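Local coordinates for putative dehydratase (Mesorhizobium loti, PDB 2POZ), which is of unknown function but probably acts as a lyase, perhaps a dehydratase, of the mandelate racemase/muconate lactonizing branch of the enolase superfamily, at residues Ile253-Arg258 against Gln272-Ile277; Asn301-Pro306 against Asn327-Glu332. All blocks are in the same frame, centred on the assembly; numbering follows the deposited sequence.

Interaction 1. Residues Ile253-Arg258 against Gln272-Ile277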
# COMPACT_ATOMS: atom_id res chain seq x y z
N ILE A 253 17.35 -15.73 -1.87
CA ILE A 253 18.14 -14.71 -2.54
C ILE A 253 19.10 -14.03 -1.58
O ILE A 253 18.80 -13.86 -0.40
CB ILE A 253 17.23 -13.63 -3.16
CG1 ILE A 253 16.31 -14.25 -4.21
CG2 ILE A 253 18.08 -12.52 -3.77
CD1 ILE A 253 15.27 -13.28 -4.78
N ALA A 254 20.26 -13.65 -2.11
CA ALA A 254 21.28 -12.94 -1.35
C ALA A 254 21.77 -11.76 -2.20
O ALA A 254 21.96 -11.90 -3.41
CB ALA A 254 22.45 -13.88 -1.03
N VAL A 255 21.92 -10.60 -1.57
CA VAL A 255 22.42 -9.40 -2.25
C VAL A 255 23.27 -8.64 -1.25
O VAL A 255 23.31 -8.99 -0.08
CB VAL A 255 21.27 -8.45 -2.73
CG1 VAL A 255 20.35 -9.16 -3.70
CG2 VAL A 255 20.48 -7.92 -1.53
N GLY A 256 23.95 -7.59 -1.71
CA GLY A 256 24.74 -6.80 -0.78
C GLY A 256 26.12 -6.38 -1.25
O GLY A 256 26.67 -5.40 -0.73
N GLU A 257 26.69 -7.11 -2.20
CA GLU A 257 28.03 -6.79 -2.69
C GLU A 257 28.06 -5.37 -3.25
O GLU A 257 29.09 -4.70 -3.21
CB GLU A 257 28.47 -7.78 -3.78
CG GLU A 257 29.87 -7.50 -4.33
CD GLU A 257 30.38 -8.60 -5.28
OE1 GLU A 257 29.67 -9.60 -5.48
OE2 GLU A 257 31.51 -8.45 -5.81
N ARG A 258 26.93 -4.91 -3.78
CA ARG A 258 26.89 -3.57 -4.34
C ARG A 258 25.86 -2.66 -3.67
O ARG A 258 25.22 -1.84 -4.33
CB ARG A 258 26.68 -3.65 -5.87
CG ARG A 258 27.99 -3.98 -6.61
CD ARG A 258 27.84 -4.13 -8.12
NE ARG A 258 27.27 -5.42 -8.47
CZ ARG A 258 27.34 -5.98 -9.68
NH1 ARG A 258 27.98 -5.37 -10.67
NH2 ARG A 258 26.78 -7.16 -9.89
N GLN A 272 12.06 -7.03 2.27
CA GLN A 272 11.83 -8.34 2.85
C GLN A 272 11.72 -9.36 1.72
O GLN A 272 10.80 -10.18 1.67
CB GLN A 272 10.56 -8.35 3.70
CG GLN A 272 10.87 -8.40 5.18
CD GLN A 272 9.66 -8.12 6.04
OE1 GLN A 272 9.71 -8.28 7.26
NE2 GLN A 272 8.56 -7.68 5.41
N ALA A 273 12.68 -9.29 0.81
CA ALA A 273 12.73 -10.19 -0.34
C ALA A 273 13.96 -11.09 -0.25
O ALA A 273 14.00 -12.15 -0.88
CB ALA A 273 12.77 -9.38 -1.62
N CYS A 274 14.95 -10.67 0.53
CA CYS A 274 16.20 -11.41 0.69
C CYS A 274 16.28 -12.11 2.04
O CYS A 274 15.71 -11.65 3.02
CB CYS A 274 17.40 -10.44 0.58
SG CYS A 274 17.46 -9.54 -0.98
N GLY A 275 17.01 -13.22 2.07
CA GLY A 275 17.18 -13.94 3.31
C GLY A 275 18.63 -13.83 3.76
O GLY A 275 18.99 -14.19 4.88
N ILE A 276 19.47 -13.28 2.88
CA ILE A 276 20.90 -13.14 3.15
C ILE A 276 21.47 -11.85 2.57
O ILE A 276 21.15 -11.48 1.44
CB ILE A 276 21.68 -14.32 2.52
CG1 ILE A 276 21.14 -15.65 3.04
CG2 ILE A 276 23.17 -14.20 2.84
CD1 ILE A 276 21.49 -16.82 2.16
N ILE A 277 22.29 -11.14 3.34
CA ILE A 277 22.92 -9.94 2.82
C ILE A 277 24.42 -10.22 2.78
O ILE A 277 24.94 -10.97 3.61
CB ILE A 277 22.65 -8.67 3.67
CG1 ILE A 277 23.15 -8.84 5.10
CG2 ILE A 277 21.15 -8.35 3.64
CD1 ILE A 277 23.19 -7.53 5.87
O HOH W 1 14.72 -14.65 -1.08
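Ala273 meets Ile253 through a water, which accepts from Ile253 N and donates to Ala273 O at 2.6 Å, tying the start of the strand to the turn ahead of its neighbour. At Cys274 the contact becomes apolar. With chi1 at -58°, SG stands beside the backbone N, anti to the carbonyl carbon, and lies 3.5 Å from Val255 CG2, with Val255 CG1 and Ile253 CG2 a little farther off; Leu242 and Ile268, from the helices 239-248 and 261-269, add to this hydrophobic patch. Gly275 N then donates to Ile253 O at 3.1 Å, and Ile276 N adds a weak second bond to the same oxygen. Ile276 O accepts from Val255 N at 3.2 Å and also draws the CA-H of Ala254. Ala254 and Ile276 point to the same face of the sheet, where their CB atoms lie 3.7 Å apart. Ile277 closes the pairing, its CA 3.1 Å from Val255 O in another CA-H...O contact. These are the adjacent parallel strands of a beta-alpha-beta unit in the enolase-type barrel. Polarity thus stays in the backbone, where Ile253 O takes one sound and one weak N-H, while the buried side chains meet through carbon and sulfur alone.

Interaction 2. Residues Asn301-Pro306 against Asn327-Glu332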
# COMPACT_ATOMS: atom_id res chain seq x y z
N ASN A 301 15.13 -10.84 10.32
CA ASN A 301 15.25 -12.29 10.21
C ASN A 301 16.22 -12.73 9.11
O ASN A 301 16.03 -13.77 8.47
CB ASN A 301 13.85 -12.88 9.95
CG ASN A 301 13.63 -14.18 10.68
OD1 ASN A 301 13.96 -14.31 11.85
ND2 ASN A 301 13.05 -15.16 9.98
N MSE A 302 17.28 -11.95 8.92
CA MSE A 302 18.28 -12.24 7.91
C MSE A 302 19.63 -12.67 8.47
O MSE A 302 19.98 -12.31 9.59
CB MSE A 302 18.51 -11.01 7.04
CG MSE A 302 17.65 -10.94 5.81
SE MSE A 302 17.77 -9.17 5.07
CE MSE A 302 15.89 -8.93 4.59
N ARG A 303 20.38 -13.44 7.69
CA ARG A 303 21.72 -13.86 8.11
C ARG A 303 22.75 -13.18 7.21
O ARG A 303 22.39 -12.55 6.21
CB ARG A 303 21.85 -15.39 8.07
CG ARG A 303 21.30 -16.02 6.83
CD ARG A 303 21.41 -17.54 6.91
NE ARG A 303 20.72 -18.16 5.78
CZ ARG A 303 20.95 -19.39 5.35
NH1 ARG A 303 21.85 -20.16 5.95
NH2 ARG A 303 20.28 -19.86 4.31
N VAL A 304 24.02 -13.31 7.55
CA VAL A 304 25.06 -12.61 6.80
C VAL A 304 26.21 -13.46 6.25
O VAL A 304 26.82 -14.25 6.96
CB VAL A 304 25.67 -11.49 7.69
CG1 VAL A 304 26.60 -10.61 6.89
CG2 VAL A 304 24.54 -10.65 8.30
N ALA A 305 26.49 -13.27 4.96
CA ALA A 305 27.59 -13.95 4.28
C ALA A 305 28.44 -12.81 3.69
O ALA A 305 28.30 -12.46 2.51
CB ALA A 305 27.06 -14.83 3.17
N PRO A 306 29.34 -12.23 4.51
CA PRO A 306 30.20 -11.13 4.08
C PRO A 306 30.95 -11.40 2.79
O PRO A 306 31.53 -12.46 2.61
CB PRO A 306 31.15 -10.94 5.26
CG PRO A 306 30.36 -11.47 6.43
CD PRO A 306 29.74 -12.71 5.84
N ASN A 327 24.45 -13.07 13.73
CA ASN A 327 23.77 -13.66 12.57
C ASN A 327 24.71 -13.98 11.40
O ASN A 327 24.40 -13.73 10.24
CB ASN A 327 22.63 -12.73 12.10
CG ASN A 327 23.10 -11.32 11.74
OD1 ASN A 327 24.13 -10.84 12.22
ND2 ASN A 327 22.32 -10.64 10.90
N PHE A 328 25.87 -14.55 11.72
CA PHE A 328 26.84 -14.93 10.70
C PHE A 328 26.42 -16.23 10.04
O PHE A 328 25.97 -17.15 10.71
CB PHE A 328 28.23 -15.12 11.33
CG PHE A 328 29.23 -15.74 10.40
CD1 PHE A 328 29.81 -15.00 9.37
CD2 PHE A 328 29.58 -17.08 10.53
CE1 PHE A 328 30.71 -15.58 8.49
CE2 PHE A 328 30.48 -17.68 9.65
CZ PHE A 328 31.05 -16.93 8.63
N MSE A 329 26.58 -16.31 8.72
CA MSE A 329 26.23 -17.52 7.99
C MSE A 329 27.46 -18.30 7.52
O MSE A 329 27.70 -19.43 7.95
CB MSE A 329 25.37 -17.18 6.77
CG MSE A 329 25.01 -18.40 5.94
SE MSE A 329 24.18 -17.94 4.25
CE MSE A 329 24.28 -19.68 3.37
N ILE A 330 28.25 -17.70 6.64
CA ILE A 330 29.41 -18.38 6.08
C ILE A 330 30.40 -17.34 5.52
O ILE A 330 30.01 -16.22 5.19
CB ILE A 330 28.93 -19.34 4.96
CG1 ILE A 330 30.05 -20.29 4.52
CG2 ILE A 330 28.41 -18.54 3.78
CD1 ILE A 330 29.54 -21.41 3.60
N HIS A 331 31.67 -17.73 5.43
CA HIS A 331 32.75 -16.86 4.93
C HIS A 331 33.04 -17.15 3.45
O HIS A 331 32.82 -18.27 2.98
CB HIS A 331 34.00 -17.12 5.78
CG HIS A 331 35.20 -16.33 5.37
ND1 HIS A 331 35.50 -15.09 5.91
CD2 HIS A 331 36.22 -16.61 4.52
CE1 HIS A 331 36.65 -14.66 5.41
NE2 HIS A 331 37.10 -15.56 4.57
N GLU A 332 33.54 -16.16 2.72
CA GLU A 332 33.88 -16.33 1.30
C GLU A 332 35.39 -16.27 1.05
O GLU A 332 36.07 -15.36 1.52
CB GLU A 332 33.20 -15.24 0.45
CG GLU A 332 33.61 -15.28 -1.03
CD GLU A 332 32.92 -14.21 -1.86
OE1 GLU A 332 32.79 -13.06 -1.37
OE2 GLU A 332 32.53 -14.50 -3.02
O HOH W 2 30.34 -15.00 2.77
O HOH W 3 33.48 -13.68 4.25
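Pro306 O is gripped by two waters that bridge it to the other segment. One donates to it at 2.8 Å and also to Ile330 O; the other donates to it as well and accepts from Glu332 N at 2.9 Å. The two chains are therefore joined through solvent where they draw apart, and directly farther back. There Val304 N gives its hydrogen to Asn327 O at 2.7 Å, and Val304 O takes Met329 N at the same length, 2.7 Å. Upstream, Asn327 ND2 reaches Met302 O at 3.2 Å, approaching from above the carbonyl plane although the oxygen lies nearly in the plane of the amide; the same nitrogen also bonds to Cys294 O. Val304 CG2 leans on that amide, 3.4 Å from ND2. A single bridge, Val304 with Phe328, thus links strand 303-304 of the barrel sheet to the chain that returns from helix 312-324 and leads into strand 331-333. On one flank the side chains of Arg303 and Met329, a selenomethionine, cross obliquely. Met329 CG is anti to the backbone N (chi1 178°) and the rest of its chain is extended, with SE 3.5 Å above the guanidinium plane, offset toward the rim. Arg303 NH2 makes salt bridges to Asp213 and Glu214 of a neighbouring subunit, which probably help fix the plane that SE covers. Farther along, Pro306 CD meets Phe328 CE1 at 4.0 Å, the two side chains crossing at about a right angle.

Overall arrangement
Interactions 1 and 2 follow one another along the chain, and their centres lie about 10 Å apart. They meet where strand 276-277 pairs with strand 303-304: Ile277 N to Arg303 O at 3.2 Å and Ile277 O to Ala305 N at 3.1 Å are probable hydrogen bonds, so strand 276-277 lies between 253-255 and 303-304 in the sheet. Side chains continue the connection, with Ile276 CD1 3.6 Å from Met329 SE. Both contacts also touch the same neighbouring subunit, whose Asp213 packs on Ile276 and pairs with Arg303. In enolase-superfamily barrels the active site lies at the C-terminal ends of the strands; Glu257, just after strand 253-255, and Glu332 both touch His307, probably near that end.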